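Local coordinates for DUF1987 domain-containing protein (Pseudomonas aeruginosa, PDB 6K4F) that is probably the regulatory phosphoprotein of the SiaABC threonine phosphorylation pathway, a pathway that controls biofilm formation in response to carbon availability, at residues S13-I17 against L40-V44; M28-P34 against L63-N69; F51-R57 against G90-S94; V93-Y99 against F119-A125. All coordinates share one frame; numbering follows the deposited sequence.

How the contacts relate
All four contacts belong to one mixed sheet and the helices packed on it. Contacts 1 and 2 are neighbours, with centres about 9 Å apart; their segments alternate along the chain, and backbone bonds join Ser-13 to Tyr-33 and Ala-16 to Gln-29. Contact 3 lies about 21 Å from contact 1, centre to centre, yet uses the same helix, 37-53, near its other end. Contact 4 follows contact 3 on strand 93-99, sharing Val-93 and Ser-94, and is tied to contact 2 through Leu-63, which bonds to Arg-96 and His-98. Together they bind an early strand, the central strands and the last strand, 121-125, into a single compact domain.

Contact 1: S13-I17 against L40-V44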
loop_
_atom_site.group_PDB
_atom_site.type_symbol
_atom_site.label_atom_id
_atom_site.label_comp_id
_atom_site.label_asym_id
_atom_site.label_seq_id
_atom_site.Cartn_x
_atom_site.Cartn_y
_atom_site.Cartn_z
ATOM N N SER A 13 2.216 0.349 -17.199
ATOM C CA SER A 13 2.903 -0.653 -16.397
ATOM C C SER A 13 3.077 -0.270 -14.929
ATOM O O SER A 13 3.634 -1.063 -14.163
ATOM C CB SER A 13 4.276 -0.946 -17.011
ATOM O OG SER A 13 5.069 0.224 -17.010
ATOM N N THR A 14 2.643 0.919 -14.509
ATOM C CA THR A 14 2.859 1.328 -13.129
ATOM C C THR A 14 1.577 1.911 -12.550
ATOM O O THR A 14 0.818 2.578 -13.266
ATOM C CB THR A 14 4.000 2.351 -12.998
ATOM O OG1 THR A 14 3.751 3.486 -13.838
ATOM C CG2 THR A 14 5.322 1.706 -13.388
ATOM N N PRO A 15 1.297 1.650 -11.277
ATOM C CA PRO A 15 0.021 2.085 -10.700
ATOM C C PRO A 15 -0.009 3.570 -10.402
ATOM O O PRO A 15 1.013 4.209 -10.134
ATOM C CB PRO A 15 -0.064 1.281 -9.397
ATOM C CG PRO A 15 1.341 1.080 -9.013
ATOM C CD PRO A 15 2.102 0.891 -10.306
ATOM N N ALA A 16 -1.221 4.115 -10.438
ATOM C CA ALA A 16 -1.442 5.441 -9.894
ATOM C C ALA A 16 -1.424 5.351 -8.369
ATOM O O ALA A 16 -2.061 4.466 -7.785
ATOM C CB ALA A 16 -2.775 6.003 -10.402
ATOM N N ILE A 17 -0.661 6.233 -7.726
ATOM C CA ILE A 17 -0.493 6.231 -6.274
ATOM C C ILE A 17 -0.780 7.629 -5.748
ATOM O O ILE A 17 -0.236 8.616 -6.261
ATOM C CB ILE A 17 0.923 5.787 -5.855
ATOM C CG1 ILE A 17 1.236 4.402 -6.410
ATOM C CG2 ILE A 17 1.080 5.854 -4.339
ATOM C CD1 ILE A 17 2.716 3.989 -6.234
ATOM N N LEU A 40 10.218 3.074 -8.439
ATOM C CA LEU A 40 8.841 3.533 -8.301
ATOM C C LEU A 40 8.389 3.560 -6.841
ATOM O O LEU A 40 7.777 4.537 -6.400
ATOM C CB LEU A 40 7.922 2.645 -9.137
ATOM C CG LEU A 40 6.445 3.025 -9.078
ATOM C CD1 LEU A 40 6.210 4.226 -9.977
ATOM C CD2 LEU A 40 5.574 1.838 -9.482
ATOM N N PHE A 41 8.686 2.511 -6.061
ATOM C CA PHE A 41 8.119 2.388 -4.722
ATOM C C PHE A 41 9.010 2.917 -3.614
ATOM O O PHE A 41 8.548 3.013 -2.466
ATOM C CB PHE A 41 7.801 0.910 -4.413
ATOM C CG PHE A 41 6.594 0.404 -5.143
ATOM C CD1 PHE A 41 5.317 0.776 -4.741
ATOM C CD2 PHE A 41 6.738 -0.418 -6.253
ATOM C CE1 PHE A 41 4.196 0.318 -5.435
ATOM C CE2 PHE A 41 5.636 -0.880 -6.951
ATOM C CZ PHE A 41 4.360 -0.513 -6.551
ATOM N N GLY A 42 10.284 3.188 -3.897
ATOM C CA GLY A 42 11.157 3.681 -2.849
ATOM C C GLY A 42 10.613 4.950 -2.228
ATOM O O GLY A 42 10.593 5.097 -1.004
ATOM N N GLN A 43 10.117 5.857 -3.068
ATOM C CA GLN A 43 9.532 7.101 -2.579
ATOM C C GLN A 43 8.235 6.858 -1.812
ATOM O O GLN A 43 7.867 7.679 -0.960
ATOM C CB GLN A 43 9.287 8.044 -3.753
ATOM C CG GLN A 43 8.263 7.504 -4.738
ATOM C CD GLN A 43 8.352 8.108 -6.119
ATOM O OE1 GLN A 43 8.633 9.317 -6.284
ATOM N NE2 GLN A 43 8.081 7.280 -7.142
ATOM N N VAL A 44 7.522 5.764 -2.113
ATOM C CA VAL A 44 6.298 5.440 -1.377
ATOM C C VAL A 44 6.641 4.943 0.016
ATOM O O VAL A 44 6.035 5.351 1.016
ATOM C CB VAL A 44 5.465 4.400 -2.146
ATOM C CG1 VAL A 44 4.136 4.100 -1.392
ATOM C CG2 VAL A 44 5.230 4.865 -3.574
#
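Leu-40, whose side chain meets Thr-14 and Pro-15, has its carbonyl O held by Gln-43 NE2 at 2.9 Å. This bond is nearly straight, 168° at the hydrogen, and the oxygen lies close to the plane of the Gln-43 amide; it ties the side chain back along its own helix, where the main-chain bonding is interrupted by a kink. Across the contact everything is apolar. With CG opposite the backbone N (chi1 -180°), Leu-40 turns its branch toward the other segment, and CD2 is the methyl that meets it, 3.7 Å from Pro-15 CD and 3.9 Å from Thr-14 CB. The hydroxyl of Thr-14 takes no part in this and bonds to Thr-11 instead. Here helix 37-53 lies over the sheet, meeting strand 16-20 and the turn leading into it. Ile-17 sends CD1 in between two helix residues: it stands 3.8 Å from Val-44 CG2 and 4.0 Å from Phe-41 CE1, the isoleucine crossing the phenylalanine at about a right angle. The far corner of the Phe-41 ring, CZ, approaches Pro-15 CG obliquely at 4.2 Å. Beyond the two segments, Phe-41 also packs on Ser-72 and Ala-75 of helix 70-88, while Ile-17 rests on Ile-8 and Met-28.

Contact 2: M28-P34 against L63-N69; sequences MQGDSYP and LRLLYLN
Strand 25-29 pairs in parallel with strand 59-68 in the sheet, the two sides of a beta-alpha-beta crossover through helix 37-53; past a corner at Gly-30, strand 31-32 continues along the same partner. Arg-64 N bonds to Met-28 O at 2.7 Å, and Gly-30 pairs through both its N, with Arg-64 O, and its O, with Leu-66 N. A beta bulge then shifts the register by one residue. There the Asp-31 carboxylate fills in for a main-chain acceptor: OD2 takes the N-H of Tyr-67 at 2.6 Å on its anti lone pair, the carboxylate plane turned 65° from the Tyr-67 ring. Regular pairing resumes with Ser-32 N to Tyr-67 O at 2.8 Å. Tyr-33 presents CD1 to the edge of the Tyr-67 ring, 3.8 Å from CD2. Met-28 lies alongside Leu-63, CG to CD2 3.7 Å, pointing the same way. Asn-69 directs ND2 to Pro-34 O at 3.1 Å, nearly in its own amide plane. It is the N-cap of helix 70-88: its side chain caps a backbone N, and OD1 also bonds to Ser-72 OG. That helix covers Met-28, Leu-63 and Leu-65 with Met-76; strand 93-99 flanks Leu-63 on its other edge, and Phe-41 of helix 37-53 packs on Ser-32.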
loop_
_atom_site.group_PDB
_atom_site.type_symbol
_atom_site.label_atom_id
_atom_site.label_comp_id
_atom_site.label_asym_id
_atom_site.label_seq_id
_atom_site.Cartn_x
_atom_site.Cartn_y
_atom_site.Cartn_z
ATOM N N MET A 28 -3.731 3.189 -4.081
ATOM C CA MET A 28 -3.086 2.739 -5.314
ATOM C C MET A 28 -4.075 2.032 -6.227
ATOM O O MET A 28 -4.869 1.210 -5.768
ATOM C CB MET A 28 -1.940 1.771 -5.040
ATOM C CG MET A 28 -1.019 2.208 -3.976
ATOM S SD MET A 28 0.348 1.044 -3.857
ATOM C CE MET A 28 0.996 1.520 -2.268
ATOM N N GLN A 29 -3.968 2.293 -7.531
ATOM C CA GLN A 29 -4.853 1.686 -8.517
ATOM C C GLN A 29 -4.050 1.273 -9.735
ATOM O O GLN A 29 -3.249 2.065 -10.239
ATOM C CB GLN A 29 -5.962 2.655 -8.949
ATOM C CG GLN A 29 -6.686 3.338 -7.809
ATOM C CD GLN A 29 -6.039 4.650 -7.388
ATOM O OE1 GLN A 29 -5.494 5.387 -8.212
ATOM N NE2 GLN A 29 -6.129 4.961 -6.104
ATOM N N GLY A 30 -4.286 0.059 -10.224
ATOM C CA GLY A 30 -3.791 -0.390 -11.515
ATOM C C GLY A 30 -2.856 -1.577 -11.400
ATOM O O GLY A 30 -2.783 -2.262 -10.375
ATOM N N ASP A 31 -2.140 -1.832 -12.485
ATOM C CA ASP A 31 -1.113 -2.860 -12.456
ATOM C C ASP A 31 0.227 -2.287 -12.081
ATOM O O ASP A 31 0.482 -1.086 -12.178
ATOM C CB ASP A 31 -0.889 -3.511 -13.785
ATOM C CG ASP A 31 -2.040 -4.196 -14.263
ATOM O OD1 ASP A 31 -2.416 -3.736 -15.320
ATOM O OD2 ASP A 31 -2.564 -5.190 -13.689
ATOM N N SER A 32 1.128 -3.191 -11.737
ATOM C CA SER A 32 2.484 -2.807 -11.384
ATOM C C SER A 32 3.374 -3.914 -11.945
ATOM O O SER A 32 3.562 -4.957 -11.316
ATOM C CB SER A 32 2.606 -2.648 -9.872
ATOM O OG SER A 32 3.831 -2.065 -9.503
ATOM N N TYR A 33 3.894 -3.701 -13.150
ATOM C CA TYR A 33 4.999 -4.511 -13.662
ATOM C C TYR A 33 6.094 -3.608 -14.214
ATOM O O TYR A 33 6.462 -3.698 -15.389
ATOM C CB TYR A 33 4.513 -5.524 -14.702
ATOM C CG TYR A 33 3.558 -5.030 -15.763
ATOM C CD1 TYR A 33 2.200 -4.917 -15.507
ATOM C CD2 TYR A 33 4.013 -4.727 -17.040
ATOM C CE1 TYR A 33 1.320 -4.484 -16.490
ATOM C CE2 TYR A 33 3.145 -4.303 -18.028
ATOM C CZ TYR A 33 1.803 -4.182 -17.751
ATOM O OH TYR A 33 0.950 -3.757 -18.737
ATOM N N PRO A 34 6.648 -2.722 -13.383
ATOM C CA PRO A 34 7.746 -1.879 -13.847
ATOM C C PRO A 34 9.026 -2.683 -13.966
ATOM O O PRO A 34 9.174 -3.758 -13.382
ATOM C CB PRO A 34 7.863 -0.819 -12.754
ATOM C CG PRO A 34 7.437 -1.493 -11.545
ATOM C CD PRO A 34 6.377 -2.490 -11.950
ATOM N N LEU A 63 -6.391 -0.078 -1.645
ATOM C CA LEU A 63 -5.704 -0.673 -2.779
ATOM C C LEU A 63 -6.692 -1.213 -3.806
ATOM O O LEU A 63 -7.637 -1.938 -3.465
ATOM C CB LEU A 63 -4.763 -1.775 -2.310
ATOM C CG LEU A 63 -3.712 -1.356 -1.277
ATOM C CD1 LEU A 63 -2.803 -2.548 -0.940
ATOM C CD2 LEU A 63 -2.888 -0.159 -1.774
ATOM N N ARG A 64 -6.469 -0.845 -5.063
ATOM C CA ARG A 64 -7.176 -1.379 -6.218
ATOM C C ARG A 64 -6.164 -1.858 -7.232
ATOM O O ARG A 64 -6.174 -1.470 -8.405
ATOM C CB ARG A 64 -8.111 -0.343 -6.832
ATOM C CG ARG A 64 -9.153 0.162 -5.850
ATOM C CD ARG A 64 -10.044 1.220 -6.462
ATOM N NE ARG A 64 -11.407 1.101 -5.952
ATOM C CZ ARG A 64 -11.868 1.760 -4.896
ATOM N NH1 ARG A 64 -11.075 2.596 -4.234
ATOM N NH2 ARG A 64 -13.124 1.582 -4.506
ATOM N N LEU A 65 -5.254 -2.710 -6.758
ATOM C CA LEU A 65 -4.169 -3.225 -7.569
ATOM C C LEU A 65 -4.636 -4.451 -8.325
ATOM O O LEU A 65 -5.400 -5.266 -7.797
ATOM C CB LEU A 65 -2.967 -3.581 -6.695
ATOM C CG LEU A 65 -2.342 -2.391 -5.961
ATOM C CD1 LEU A 65 -1.355 -2.842 -4.911
ATOM C CD2 LEU A 65 -1.671 -1.436 -6.941
ATOM N N LEU A 66 -4.168 -4.575 -9.563
ATOM C CA LEU A 66 -4.450 -5.734 -10.393
ATOM C C LEU A 66 -3.202 -6.607 -10.438
ATOM O O LEU A 66 -2.798 -7.152 -9.411
ATOM C CB LEU A 66 -4.890 -5.295 -11.788
ATOM C CG LEU A 66 -6.026 -4.272 -11.861
ATOM C CD1 LEU A 66 -6.237 -3.818 -13.296
ATOM C CD2 LEU A 66 -7.329 -4.812 -11.287
ATOM N N TYR A 67 -2.560 -6.719 -11.595
ATOM C CA TYR A 67 -1.356 -7.534 -11.689
ATOM C C TYR A 67 -0.196 -6.884 -10.935
ATOM O O TYR A 67 0.004 -5.668 -10.999
ATOM C CB TYR A 67 -0.972 -7.744 -13.153
ATOM C CG TYR A 67 0.214 -8.653 -13.327
ATOM C CD1 TYR A 67 0.110 -10.010 -13.064
ATOM C CD2 TYR A 67 1.440 -8.156 -13.740
ATOM C CE1 TYR A 67 1.196 -10.852 -13.215
ATOM C CE2 TYR A 67 2.535 -8.990 -13.895
ATOM C CZ TYR A 67 2.408 -10.334 -13.631
ATOM O OH TYR A 67 3.497 -11.166 -13.783
ATOM N N LEU A 68 0.563 -7.698 -10.200
ATOM C CA LEU A 68 1.800 -7.248 -9.570
ATOM C C LEU A 68 2.915 -8.198 -9.973
ATOM O O LEU A 68 2.788 -9.416 -9.789
ATOM C CB LEU A 68 1.688 -7.213 -8.044
ATOM C CG LEU A 68 0.758 -6.266 -7.286
ATOM C CD1 LEU A 68 1.127 -6.265 -5.810
ATOM C CD2 LEU A 68 0.854 -4.855 -7.854
ATOM N N ASN A 69 4.008 -7.657 -10.513
ATOM C CA ASN A 69 5.120 -8.545 -10.818
ATOM C C ASN A 69 5.896 -8.849 -9.538
ATOM O O ASN A 69 5.575 -8.367 -8.450
ATOM C CB ASN A 69 6.005 -7.960 -11.925
ATOM C CG ASN A 69 6.769 -6.720 -11.499
ATOM O OD1 ASN A 69 6.562 -6.181 -10.414
ATOM N ND2 ASN A 69 7.654 -6.237 -12.384
HETATM O O HOH W 1 -7.641 3.052 -4.487
#

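Contact 3: F51-R57 against G90-S94; sequences FLADGQR and GRPVS
Arg-91, one residue past the Schellman motif at Gly-90, caps with its side chain the carbonyl groups at the C-terminal end of helix 37-53 and in the turn after it. Its chain leaves with CG opposite the backbone N (chi1 -169°) and bends at chi2, 65°, bringing the guanidinium among Leu-52, Gln-56 and Arg-57. Two nitrogens grip one backbone oxygen side-on, Arg-91 NE lying 2.6 Å and Arg-91 NH2 2.9 Å from Arg-57 O, which sits in the guanidinium plane. NH2 uses a lone pair of that oxygen, whereas NE comes from above its carbonyl plane. NH1 bonds to Leu-52 O at 2.8 Å, in plane and on a lone pair; NH2 adds a weak bond to Phe-51 O. These bonds fix the rotation of the flat group. Leu-52 CD2 covers one of its faces, offset toward the rim, and the backbone of Gln-56 lies on the opposite face. The side chain of Gln-56 bends back so that NE2 comes 3.6 Å from Arg-91 CD. The carbonyl dipoles probably offset the buried positive charge. Ala-86 of helix 70-88 also packs on Arg-91. On the face occupied by Gln-56, Gly-55 O sits 3.0 Å from Arg-91 CZ, too poorly angled to bond to NH1 or NH2.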
loop_
_atom_site.group_PDB
_atom_site.type_symbol
_atom_site.label_atom_id
_atom_site.label_comp_id
_atom_site.label_asym_id
_atom_site.label_seq_id
_atom_site.Cartn_x
_atom_site.Cartn_y
_atom_site.Cartn_z
ATOM N N PHE A 51 5.390 9.735 7.256
ATOM C CA PHE A 51 4.071 9.924 7.846
ATOM C C PHE A 51 4.009 9.325 9.245
ATOM O O PHE A 51 3.404 9.906 10.155
ATOM C CB PHE A 51 2.995 9.303 6.956
ATOM C CG PHE A 51 1.598 9.497 7.478
ATOM C CD1 PHE A 51 0.856 10.607 7.103
ATOM C CD2 PHE A 51 1.032 8.581 8.360
ATOM C CE1 PHE A 51 -0.426 10.804 7.588
ATOM C CE2 PHE A 51 -0.248 8.769 8.852
ATOM C CZ PHE A 51 -0.979 9.880 8.468
ATOM N N LEU A 52 4.626 8.157 9.430
ATOM C CA LEU A 52 4.624 7.511 10.738
ATOM C C LEU A 52 5.478 8.282 11.734
ATOM O O LEU A 52 5.148 8.352 12.923
ATOM C CB LEU A 52 5.130 6.075 10.600
ATOM C CG LEU A 52 4.261 5.217 9.689
ATOM C CD1 LEU A 52 4.919 3.874 9.408
ATOM C CD2 LEU A 52 2.870 5.037 10.298
ATOM N N ALA A 53 6.574 8.878 11.262
ATOM C CA ALA A 53 7.520 9.532 12.156
ATOM C C ALA A 53 7.038 10.913 12.587
ATOM O O ALA A 53 7.288 11.328 13.723
ATOM C CB ALA A 53 8.889 9.638 11.485
ATOM N N ASP A 54 6.348 11.637 11.708
ATOM C CA ASP A 54 6.017 13.028 11.993
ATOM C C ASP A 54 4.761 13.196 12.836
ATOM O O ASP A 54 4.427 14.333 13.185
ATOM C CB ASP A 54 5.858 13.822 10.692
ATOM C CG ASP A 54 7.066 13.706 9.775
ATOM O OD1 ASP A 54 8.105 13.162 10.206
ATOM O OD2 ASP A 54 6.971 14.163 8.617
ATOM N N GLY A 55 4.066 12.120 13.180
ATOM C CA GLY A 55 2.851 12.274 13.950
ATOM C C GLY A 55 2.289 10.941 14.383
ATOM O O GLY A 55 2.902 9.891 14.183
ATOM N N GLN A 56 1.098 11.005 14.980
ATOM C CA GLN A 56 0.442 9.850 15.581
ATOM C C GLN A 56 -0.890 9.511 14.920
ATOM O O GLN A 56 -1.601 8.621 15.405
ATOM C CB GLN A 56 0.229 10.096 17.078
ATOM C CG GLN A 56 1.289 9.490 17.984
ATOM C CD GLN A 56 1.529 8.021 17.704
ATOM O OE1 GLN A 56 2.672 7.582 17.575
ATOM N NE2 GLN A 56 0.451 7.248 17.610
ATOM N N ARG A 57 -1.245 10.188 13.830
ATOM C CA ARG A 57 -2.548 10.011 13.217
ATOM C C ARG A 57 -2.651 8.642 12.542
ATOM O O ARG A 57 -1.637 8.019 12.215
ATOM C CB ARG A 57 -2.809 11.126 12.206
ATOM C CG ARG A 57 -3.181 12.452 12.851
ATOM C CD ARG A 57 -3.449 13.532 11.816
ATOM N NE ARG A 57 -2.283 13.786 10.973
ATOM C CZ ARG A 57 -2.259 13.589 9.661
ATOM N NH1 ARG A 57 -3.342 13.135 9.045
ATOM N NH2 ARG A 57 -1.160 13.843 8.965
ATOM N N GLY A 90 1.330 0.313 18.499
ATOM C CA GLY A 90 0.123 1.018 18.877
ATOM C C GLY A 90 -0.412 2.006 17.863
ATOM O O GLY A 90 -1.395 2.693 18.159
ATOM N N ARG A 91 0.188 2.097 16.684
ATOM C CA ARG A 91 -0.316 3.011 15.659
ATOM C C ARG A 91 -1.577 2.434 15.028
ATOM O O ARG A 91 -1.574 1.270 14.619
ATOM C CB ARG A 91 0.745 3.242 14.579
ATOM C CG ARG A 91 0.426 4.370 13.610
ATOM C CD ARG A 91 0.419 5.697 14.340
ATOM N NE ARG A 91 0.332 6.830 13.431
ATOM C CZ ARG A 91 1.373 7.559 13.050
ATOM N NH1 ARG A 91 2.590 7.273 13.499
ATOM N NH2 ARG A 91 1.195 8.577 12.221
ATOM N N PRO A 92 -2.667 3.201 14.941
ATOM C CA PRO A 92 -3.846 2.728 14.194
ATOM C C PRO A 92 -3.530 2.647 12.705
ATOM O O PRO A 92 -3.189 3.650 12.073
ATOM C CB PRO A 92 -4.911 3.791 14.493
ATOM C CG PRO A 92 -4.397 4.543 15.707
ATOM C CD PRO A 92 -2.902 4.502 15.584
ATOM N N VAL A 93 -3.621 1.438 12.152
ATOM C CA VAL A 93 -3.373 1.192 10.736
ATOM C C VAL A 93 -4.481 0.281 10.222
ATOM O O VAL A 93 -4.927 -0.623 10.936
ATOM C CB VAL A 93 -1.990 0.547 10.507
ATOM C CG1 VAL A 93 -1.805 0.187 9.041
ATOM C CG2 VAL A 93 -0.854 1.501 10.953
ATOM N N SER A 94 -4.941 0.523 8.997
ATOM C CA SER A 94 -5.943 -0.360 8.420
ATOM C C SER A 94 -5.805 -0.381 6.909
ATOM O O SER A 94 -5.284 0.562 6.295
ATOM C CB SER A 94 -7.362 0.061 8.822
ATOM O OG SER A 94 -7.633 1.361 8.356
#

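Contact 4: V93-Y99 against F119-A125; sequences VSLRWHY and FPFAIQA
Phe-119 packs against Val-93 and Leu-95 just before strand 121-125 settles parallel to strand 93-99 at the sheet's edge. With CG between its backbone N and carbonyl carbon (chi1 47°), the ring turns one face to Val-93 CG1, which stands over its centre, 4.1 Å from the centroid, in a CH-pi contact; Leu-95 CB touches the ring at its edge. Pro-120 supplies the first backbone acceptor, its O taking the N-H of Leu-95 at 2.9 Å. Phe-121 lies beside Leu-95, pointing the same way, and Leu-95 CD2 sits over the middle of its ring, 3.6 Å from the centroid and only 11° off the normal. Phe-121 CZ meets Trp-97 CE3 at 4.0 Å. Ala-122 pairs through both backbone groups, N to Leu-95 O and O to Trp-97 N. Ile-123 puts CG2 against Tyr-99 CE1 at 3.7 Å. Gln-124 N bonds to Trp-97 O, its O accepts from Tyr-99 N, and its side chain runs alongside that of Arg-96. Ala-125 ends the run with CB 3.8 Å from Tyr-99 CZ. Helix 108-115, in the crossover between the two strands, packs on Trp-97, Phe-121 and Ile-123, and helix 70-88 packs on Leu-95 and Phe-119. On the other face Arg-96 forms salt bridges to Glu-60 and Asp-62, and His-98 bonds to Asp-62. The hydrogen bonds across the pair are all main-chain, which implies that register rests on the backbone, while ring and methyl contacts seal the helix-covered face and the polar groups of Arg-96 and His-98 tie strand 93-99 to strand 59-68.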
loop_
_atom_site.group_PDB
_atom_site.type_symbol
_atom_site.label_atom_id
_atom_site.label_comp_id
_atom_site.label_asym_id
_atom_site.label_seq_id
_atom_site.Cartn_x
_atom_site.Cartn_y
_atom_site.Cartn_z
ATOM N N VAL A 93 -3.621 1.438 12.152
ATOM C CA VAL A 93 -3.373 1.192 10.736
ATOM C C VAL A 93 -4.481 0.281 10.222
ATOM O O VAL A 93 -4.927 -0.623 10.936
ATOM C CB VAL A 93 -1.990 0.547 10.507
ATOM C CG1 VAL A 93 -1.805 0.187 9.041
ATOM C CG2 VAL A 93 -0.854 1.501 10.953
ATOM N N SER A 94 -4.941 0.523 8.997
ATOM C CA SER A 94 -5.943 -0.360 8.420
ATOM C C SER A 94 -5.805 -0.381 6.909
ATOM O O SER A 94 -5.284 0.562 6.295
ATOM C CB SER A 94 -7.362 0.061 8.822
ATOM O OG SER A 94 -7.633 1.361 8.356
ATOM N N LEU A 95 -6.268 -1.470 6.307
ATOM C CA LEU A 95 -6.101 -1.650 4.870
ATOM C C LEU A 95 -7.360 -2.241 4.261
ATOM O O LEU A 95 -7.986 -3.140 4.842
ATOM C CB LEU A 95 -4.891 -2.553 4.570
ATOM C CG LEU A 95 -4.484 -2.784 3.114
ATOM C CD1 LEU A 95 -2.978 -3.005 3.035
ATOM C CD2 LEU A 95 -5.222 -3.980 2.511
ATOM N N ARG A 96 -7.712 -1.736 3.082
ATOM C CA ARG A 96 -8.757 -2.305 2.235
ATOM C C ARG A 96 -8.132 -2.718 0.915
ATOM O O ARG A 96 -7.396 -1.927 0.304
ATOM C CB ARG A 96 -9.889 -1.293 1.971
ATOM C CG ARG A 96 -10.885 -1.179 3.091
ATOM C CD ARG A 96 -11.819 0.008 2.882
ATOM N NE ARG A 96 -11.076 1.263 2.857
ATOM C CZ ARG A 96 -10.617 1.887 3.941
ATOM N NH1 ARG A 96 -10.833 1.381 5.151
ATOM N NH2 ARG A 96 -9.944 3.027 3.816
ATOM N N TRP A 97 -8.391 -3.960 0.508
ATOM C CA TRP A 97 -7.891 -4.535 -0.740
ATOM C C TRP A 97 -9.104 -4.882 -1.601
ATOM O O TRP A 97 -9.796 -5.881 -1.353
ATOM C CB TRP A 97 -7.014 -5.753 -0.468
ATOM C CG TRP A 97 -6.307 -6.277 -1.687
ATOM C CD1 TRP A 97 -6.882 -6.806 -2.814
ATOM C CD2 TRP A 97 -4.892 -6.331 -1.898
ATOM N NE1 TRP A 97 -5.907 -7.178 -3.712
ATOM C CE2 TRP A 97 -4.678 -6.893 -3.174
ATOM C CE3 TRP A 97 -3.789 -5.979 -1.127
ATOM C CZ2 TRP A 97 -3.400 -7.092 -3.699
ATOM C CZ3 TRP A 97 -2.515 -6.171 -1.656
ATOM C CH2 TRP A 97 -2.337 -6.721 -2.926
ATOM N N HIS A 98 -9.372 -4.043 -2.598
ATOM C CA HIS A 98 -10.506 -4.228 -3.490
ATOM C C HIS A 98 -10.132 -5.124 -4.656
ATOM O O HIS A 98 -9.030 -5.023 -5.208
ATOM C CB HIS A 98 -10.994 -2.892 -4.038
ATOM C CG HIS A 98 -11.315 -1.887 -2.983
ATOM N ND1 HIS A 98 -12.541 -1.835 -2.358
ATOM C CD2 HIS A 98 -10.574 -0.885 -2.451
ATOM C CE1 HIS A 98 -12.545 -0.839 -1.489
ATOM N NE2 HIS A 98 -11.361 -0.250 -1.522
ATOM N N TYR A 99 -11.062 -5.988 -5.051
ATOM C CA TYR A 99 -10.820 -6.799 -6.231
ATOM C C TYR A 99 -12.150 -7.133 -6.881
ATOM O O TYR A 99 -13.215 -7.017 -6.267
ATOM C CB TYR A 99 -10.024 -8.064 -5.894
ATOM C CG TYR A 99 -10.832 -9.145 -5.213
ATOM C CD1 TYR A 99 -11.248 -9.007 -3.891
ATOM C CD2 TYR A 99 -11.174 -10.310 -5.888
ATOM C CE1 TYR A 99 -11.997 -10.011 -3.259
ATOM C CE2 TYR A 99 -11.913 -11.308 -5.269
ATOM C CZ TYR A 99 -12.322 -11.153 -3.957
ATOM O OH TYR A 99 -13.054 -12.163 -3.349
ATOM N N PHE A 119 -3.083 -5.914 11.654
ATOM C CA PHE A 119 -4.043 -4.824 11.654
ATOM C C PHE A 119 -5.223 -5.189 10.773
ATOM O O PHE A 119 -5.142 -6.125 9.969
ATOM C CB PHE A 119 -3.370 -3.541 11.157
ATOM C CG PHE A 119 -2.557 -3.723 9.905
ATOM C CD1 PHE A 119 -3.154 -3.649 8.656
ATOM C CD2 PHE A 119 -1.192 -3.949 9.975
ATOM C CE1 PHE A 119 -2.411 -3.802 7.496
ATOM C CE2 PHE A 119 -0.433 -4.105 8.818
ATOM C CZ PHE A 119 -1.043 -4.036 7.577
ATOM N N PRO A 120 -6.354 -4.497 10.922
ATOM C CA PRO A 120 -7.504 -4.754 10.045
ATOM C C PRO A 120 -7.134 -4.701 8.569
ATOM O O PRO A 120 -6.563 -3.721 8.084
ATOM C CB PRO A 120 -8.478 -3.627 10.409
ATOM C CG PRO A 120 -8.134 -3.288 11.817
ATOM C CD PRO A 120 -6.655 -3.472 11.939
ATOM N N PHE A 121 -7.529 -5.740 7.842
ATOM C CA PHE A 121 -7.089 -5.968 6.463
ATOM C C PHE A 121 -8.299 -6.586 5.775
ATOM O O PHE A 121 -8.538 -7.794 5.869
ATOM C CB PHE A 121 -5.862 -6.884 6.437
ATOM C CG PHE A 121 -5.177 -7.020 5.083
ATOM C CD1 PHE A 121 -5.886 -7.377 3.940
ATOM C CD2 PHE A 121 -3.796 -6.873 4.988
ATOM C CE1 PHE A 121 -5.243 -7.546 2.728
ATOM C CE2 PHE A 121 -3.141 -7.035 3.775
ATOM C CZ PHE A 121 -3.855 -7.372 2.643
ATOM N N ALA A 122 -9.076 -5.748 5.117
ATOM C CA ALA A 122 -10.337 -6.151 4.515
ATOM C C ALA A 122 -10.113 -6.466 3.044
ATOM O O ALA A 122 -9.660 -5.602 2.282
ATOM C CB ALA A 122 -11.363 -5.027 4.668
ATOM N N ILE A 123 -10.418 -7.695 2.647
ATOM C CA ILE A 123 -10.356 -8.106 1.251
ATOM C C ILE A 123 -11.786 -8.105 0.742
ATOM O O ILE A 123 -12.613 -8.918 1.177
ATOM C CB ILE A 123 -9.700 -9.481 1.088
ATOM C CG1 ILE A 123 -8.304 -9.467 1.710
ATOM C CG2 ILE A 123 -9.651 -9.861 -0.379
ATOM C CD1 ILE A 123 -7.623 -10.841 1.732
ATOM N N GLN A 124 -12.078 -7.204 -0.187
ATOM C CA GLN A 124 -13.452 -6.835 -0.491
ATOM C C GLN A 124 -13.719 -6.977 -1.978
ATOM O O GLN A 124 -13.128 -6.256 -2.793
ATOM C CB GLN A 124 -13.721 -5.407 -0.020
ATOM C CG GLN A 124 -13.352 -5.206 1.438
ATOM C CD GLN A 124 -14.316 -4.301 2.164
ATOM O OE1 GLN A 124 -14.419 -3.118 1.850
ATOM N NE2 GLN A 124 -15.028 -4.853 3.146
ATOM N N ALA A 125 -14.610 -7.903 -2.323
ATOM C CA ALA A 125 -15.061 -8.057 -3.696
ATOM C C ALA A 125 -16.080 -6.978 -4.037
ATOM O O ALA A 125 -16.815 -6.491 -3.173
ATOM C CB ALA A 125 -15.664 -9.443 -3.908
#